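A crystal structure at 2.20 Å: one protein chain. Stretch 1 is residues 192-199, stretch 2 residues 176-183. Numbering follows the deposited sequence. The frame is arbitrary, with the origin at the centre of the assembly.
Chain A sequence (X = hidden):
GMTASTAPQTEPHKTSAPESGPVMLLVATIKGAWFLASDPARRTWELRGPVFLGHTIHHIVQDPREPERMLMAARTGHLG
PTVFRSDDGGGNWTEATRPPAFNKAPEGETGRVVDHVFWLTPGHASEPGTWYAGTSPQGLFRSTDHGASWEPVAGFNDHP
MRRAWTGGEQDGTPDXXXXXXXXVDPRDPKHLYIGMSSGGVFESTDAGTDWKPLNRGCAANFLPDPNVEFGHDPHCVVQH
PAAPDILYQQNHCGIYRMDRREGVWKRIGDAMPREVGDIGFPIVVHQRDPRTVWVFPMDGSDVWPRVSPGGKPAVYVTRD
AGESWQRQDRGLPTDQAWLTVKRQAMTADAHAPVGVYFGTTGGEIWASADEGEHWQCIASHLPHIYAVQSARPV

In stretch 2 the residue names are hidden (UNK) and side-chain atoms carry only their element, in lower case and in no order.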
ATOM      1  N   LEU A 192      -6.360   1.779 -15.144  1.00 30.66           N
ATOM      2  CA  LEU A 192      -6.284   1.266 -13.796  1.00 28.77           C
ATOM      3  C   LEU A 192      -5.417   0.043 -13.712  1.00 28.86           C
ATOM      4  O   LEU A 192      -5.380  -0.743 -14.656  1.00 28.92           O
ATOM      5  CB  LEU A 192      -7.687   0.853 -13.330  1.00 28.42           C
ATOM      6  CG  LEU A 192      -8.813   1.889 -13.409  1.00 31.81           C
ATOM      7  CD1 LEU A 192     -10.123   1.273 -12.930  1.00 25.61           C
ATOM      8  CD2 LEU A 192      -8.435   3.161 -12.607  1.00 28.67           C
ATOM      9  N   TYR A 193      -4.735  -0.100 -12.568  1.00 28.92           N
ATOM     10  CA  TYR A 193      -3.953  -1.268 -12.211  1.00 28.18           C
ATOM     11  C   TYR A 193      -4.454  -1.736 -10.842  1.00 27.49           C
ATOM     12  O   TYR A 193      -4.902  -0.922 -10.033  1.00 26.32           O
ATOM     13  CB  TYR A 193      -2.440  -1.011 -12.104  1.00 28.47           C
ATOM     14  CG  TYR A 193      -1.695  -0.598 -13.365  1.00 28.85           C
ATOM     15  CD1 TYR A 193      -1.347  -1.528 -14.356  1.00 25.99           C
ATOM     16  CD2 TYR A 193      -1.256   0.715 -13.520  1.00 27.71           C
ATOM     17  CE1 TYR A 193      -0.621  -1.130 -15.488  1.00 27.65           C
ATOM     18  CE2 TYR A 193      -0.546   1.110 -14.622  1.00 30.52           C
ATOM     19  CZ  TYR A 193      -0.244   0.205 -15.604  1.00 31.36           C
ATOM     20  OH  TYR A 193       0.472   0.687 -16.648  1.00 29.58           O
ATOM     21  N   ILE A 194      -4.410  -3.045 -10.602  1.00 25.82           N
ATOM     22  CA  ILE A 194      -4.770  -3.624  -9.299  1.00 26.33           C
ATOM     23  C   ILE A 194      -3.785  -4.745  -8.990  1.00 26.77           C
ATOM     24  O   ILE A 194      -3.143  -5.269  -9.887  1.00 27.34           O
ATOM     25  CB  ILE A 194      -6.241  -4.126  -9.217  1.00 27.34           C
ATOM     26  CG1 ILE A 194      -6.522  -5.262 -10.232  1.00 29.48           C
ATOM     27  CG2 ILE A 194      -7.246  -2.941  -9.374  1.00 27.72           C
ATOM     28  CD1 ILE A 194      -7.988  -5.794 -10.205  1.00 24.62           C
ATOM     29  N   GLY A 195      -3.667  -5.095  -7.719  1.00 27.51           N
ATOM     30  CA  GLY A 195      -2.781  -6.174  -7.275  1.00 26.92           C
ATOM     31  C   GLY A 195      -3.617  -7.124  -6.445  1.00 27.00           C
ATOM     32  O   GLY A 195      -4.519  -6.713  -5.726  1.00 24.33           O
HETATM   33  N   MSE A 196      -3.347  -8.405  -6.570  1.00 27.79           N
HETATM   34  CA  MSE A 196      -4.080  -9.370  -5.808  1.00 30.43           C
HETATM   35  C   MSE A 196      -3.143 -10.396  -5.221  1.00 28.36           C
HETATM   36  O   MSE A 196      -2.287 -10.928  -5.912  1.00 26.05           O
HETATM   37  CB  MSE A 196      -5.084 -10.072  -6.696  1.00 31.82           C
HETATM   38  CG  MSE A 196      -5.988  -9.150  -7.388  1.00 34.17           C
HETATM   39 SE   MSE A 196      -7.520 -10.106  -7.961  0.75 34.42          SE
HETATM   40  CE  MSE A 196      -6.763 -11.601  -8.780  1.00 22.12           C
ATOM     41  N   SER A 197      -3.352 -10.664  -3.938  1.00 28.35           N
ATOM     42  CA  SER A 197      -2.613 -11.644  -3.198  1.00 28.15           C
ATOM     43  C   SER A 197      -3.596 -12.778  -2.878  1.00 29.05           C
ATOM     44  O   SER A 197      -4.382 -12.632  -1.968  1.00 31.70           O
ATOM     45  CB  SER A 197      -2.006 -11.024  -1.953  1.00 26.47           C
ATOM     46  OG  SER A 197      -1.003 -10.089  -2.343  1.00 25.12           O
ATOM     47  N   SER A 198      -3.630 -13.872  -3.642  1.00 31.00           N
ATOM     48  CA  SER A 198      -2.823 -14.130  -4.860  1.00 32.32           C
ATOM     49  C   SER A 198      -3.630 -13.809  -6.105  1.00 30.10           C
ATOM     50  O   SER A 198      -4.843 -13.551  -6.029  1.00 31.99           O
ATOM     51  CB  SER A 198      -2.336 -15.574  -4.885  1.00 34.06           C
ATOM     52  OG  SER A 198      -3.423 -16.455  -4.793  1.00 37.60           O
ATOM     53  N   GLY A 199      -2.930 -13.773  -7.237  1.00 27.77           N
ATOM     54  CA  GLY A 199      -3.523 -13.491  -8.545  1.00 24.98           C
ATOM     55  C   GLY A 199      -2.582 -12.752  -9.467  1.00 25.18           C
ATOM     56  O   GLY A 199      -2.459 -13.113 -10.626  1.00 27.79           O
ATOM     57  N   UNK A 176      -6.395 -13.843   5.019  1.00 63.79           N
ATOM     58  CA  UNK A 176      -7.242 -14.153   3.869  1.00 59.11           C
ATOM     59  C   UNK A 176      -6.648 -13.472   2.650  1.00 49.51           C
ATOM     60  O   UNK A 176      -5.824 -12.585   2.794  1.00 46.23           O
ATOM     61  N   UNK A 177      -7.074 -13.868   1.444  1.00 43.16           N
ATOM     62  CA  UNK A 177      -6.553 -13.269   0.230  1.00 38.32           C
ATOM     63  C   UNK A 177      -7.176 -11.881   0.044  1.00 34.64           C
ATOM     64  O   UNK A 177      -8.271 -11.629   0.523  1.00 33.76           O
ATOM     65  c   UNK A 177      -8.118 -14.863   1.136  1.00 45.13           C
ATOM     66  c   UNK A 177      -8.288 -14.743  -0.359  1.00 39.89           C
ATOM     67  c   UNK A 177      -7.001 -14.248  -0.844  1.00 37.43           C
ATOM     68  N   UNK A 178      -6.496 -10.995  -0.648  1.00 32.07           N
ATOM     69  CA  UNK A 178      -6.952  -9.607  -0.720  1.00 32.72           C
ATOM     70  C   UNK A 178      -6.572  -8.896  -1.997  1.00 30.73           C
ATOM     71  O   UNK A 178      -5.631  -9.285  -2.688  1.00 29.40           O
ATOM     72  c   UNK A 178      -4.820  -8.725   0.353  1.00 31.63           C
ATOM     73  n   UNK A 178      -2.954  -9.387   3.531  1.00 49.24           N
ATOM     74  c   UNK A 178      -6.342  -8.829   0.453  1.00 34.08           C
ATOM     75  c   UNK A 178      -4.153  -8.421   1.660  1.00 38.80           C
ATOM     76  c   UNK A 178      -4.110  -9.568   2.610  1.00 47.35           C
ATOM     77  N   UNK A 179      -7.303  -7.815  -2.235  1.00 28.13           N
ATOM     78  CA  UNK A 179      -7.136  -6.930  -3.352  1.00 29.11           C
ATOM     79  C   UNK A 179      -6.387  -5.727  -2.790  1.00 29.87           C
ATOM     80  O   UNK A 179      -6.766  -5.177  -1.748  1.00 28.40           O
ATOM     81  c   UNK A 179      -8.524  -6.539  -3.852  1.00 28.61           C
ATOM     82  c   UNK A 179     -10.068  -6.871  -6.890  1.00 52.07           C
ATOM     83  c   UNK A 179      -8.662  -5.338  -4.773  1.00 41.59           C
ATOM     84 se   UNK A 179      -8.610  -5.632  -6.626  0.75 47.08          SE
ATOM     85  N   UNK A 180      -5.344  -5.292  -3.475  1.00 28.71           N
ATOM     86  CA  UNK A 180      -4.560  -4.173  -3.000  1.00 27.10           C
ATOM     87  C   UNK A 180      -4.004  -3.415  -4.189  1.00 28.27           C
ATOM     88  O   UNK A 180      -4.381  -3.696  -5.322  1.00 27.99           O
ATOM     89  c   UNK A 180      -2.444  -7.043  -2.539  1.00 26.07           C
ATOM     90  n   UNK A 180      -1.524  -5.337  -3.547  1.00 22.73           N
ATOM     91  c   UNK A 180      -2.539  -5.701  -2.686  1.00 24.67           C
ATOM     92  c   UNK A 180      -0.874  -6.420  -3.937  1.00 29.75           C
ATOM     93  n   UNK A 180      -1.400  -7.469  -3.329  1.00 24.43           N
ATOM     94  c   UNK A 180      -3.462  -4.705  -2.058  1.00 28.80           C
ATOM     95  N   UNK A 181      -3.139  -2.439  -3.916  1.00 29.47           N
ATOM     96  CA  UNK A 181      -2.428  -1.689  -4.925  1.00 28.88           C
ATOM     97  C   UNK A 181      -3.295  -1.221  -6.098  1.00 28.78           C
ATOM     98  O   UNK A 181      -2.954  -1.446  -7.260  1.00 28.24           O
ATOM     99  c   UNK A 181      -1.257  -2.544  -5.421  1.00 30.50           C
ATOM    100  o   UNK A 181      -0.446  -2.939  -4.345  1.00 26.10           O
ATOM    101  N   UNK A 182      -4.415  -0.576  -5.760  1.00 27.71           N
ATOM    102  CA  UNK A 182      -5.333  -0.021  -6.732  1.00 27.71           C
ATOM    103  C   UNK A 182      -4.736   1.337  -7.124  1.00 28.24           C
ATOM    104  O   UNK A 182      -4.573   2.256  -6.303  1.00 29.33           O
ATOM    105  c   UNK A 182      -7.696   0.714  -7.285  1.00 25.37           C
ATOM    106  c   UNK A 182      -7.318  -1.284  -5.826  1.00 29.79           C
ATOM    107  c   UNK A 182      -8.608  -1.226  -4.988  1.00 28.52           C
ATOM    108  c   UNK A 182      -6.776   0.093  -6.209  1.00 25.48           C
ATOM    109  N   UNK A 183      -4.402   1.437  -8.398  1.00 29.14           N
ATOM    110  CA  UNK A 183      -3.721   2.573  -8.967  1.00 26.50           C
ATOM    111  C   UNK A 183      -4.564   3.184 -10.084  1.00 28.84           C
ATOM    112  O   UNK A 183      -4.962   2.466 -10.983  1.00 29.94           O
ATOM    113  c   UNK A 183      -0.258   0.723  -9.454  1.00 22.28           C
ATOM    114  c   UNK A 183      -2.401   2.062  -9.540  1.00 27.62           C
ATOM    115  c   UNK A 183      -1.160   1.734  -8.690  1.00 28.20           C
ATOM    116  c   UNK A 183      -1.437   1.345  -7.262  1.00 28.63           C
TER

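Position 176 has no side-chain atoms and touches nothing on stretch 1. Its phi of 126° and psi of 165° would jam a CB against the preceding carbonyl. It is Gly-176.

Position 177 carries three carbons that close a ring onto the backbone N. Its CA lies 3.2 Å from Ser-197 O. The closed ring makes it Pro-177.

Position 178 has four carbons in a row ending in nitrogen. Its backbone pairs with Ser-197 both ways: N of 178 to Ser-197 O at 3.0 Å, and Ser-197 N to O of 178 at 2.9 Å. The unbranched chain with a terminal nitrogen is Lys-178.

Position 179 has two carbons, a selenium and a last carbon, unbranched. The selenium lies 3.6 Å from Ile-194 CD1, and the last carbon 4.3 Å from Met-196 SE. This is selenomethionine, Met-179.

Position 180 has one carbon, then a five-membered ring of three carbons and two nitrogens: an imidazole. A ring nitrogen lies 2.8 Å from Ser-197 OG, which sits near the ring plane. Gly-195 CA sits over the ring face, 4.2 Å from the centroid. It is His-180. Its NE2 donates the hydrogen bond to Ser-197 OG. An ideal CB on Gly-195 would come within 2.8 Å of His-180 CE1, a clash, so the bare glycine leaves room for the ring.

Position 181 has one carbon and one oxygen. Its backbone O receives a CA-H...O contact from Ile-194 CA at 3.5 Å. It is Ser-181. Its OG hydrogen-bonds His-180 ND1 at 2.7 Å.

Position 182 has four carbons, forked at the first, with one arm two carbons long. The first carbon of that longer arm packs 3.9 Å from Ile-194 CG2. That is Ile-182.

Position 183 also has four carbons, but the fork is at the second. One end carbon of the fork lies 3.8 Å from Tyr-193 CB. It is Leu-183.

The contact is an antiparallel strand pair. Two-way backbone hydrogen bonds link Ser-197 with Lys-178, Gly-195 with His-180, and Tyr-193 with Leu-183. Between the last two pairs the register shifts by one, a beta bulge. There Ser-181 has positive phi and psi, 45° and 51°, and stretch 2 uses two residues where stretch 1 uses one. Past the bulge the ladder resumes, with Leu-183 N to Tyr-193 O at 2.9 Å. Side chains add to the backbone ladder. Ile-194 and Met-196 meet Met-179 in apolar contact, while His-180 lies against Gly-195 and reaches Ser-197. Together the stretches bury 598 Å².

Stretch 2 (176-183) GPKMHSIL
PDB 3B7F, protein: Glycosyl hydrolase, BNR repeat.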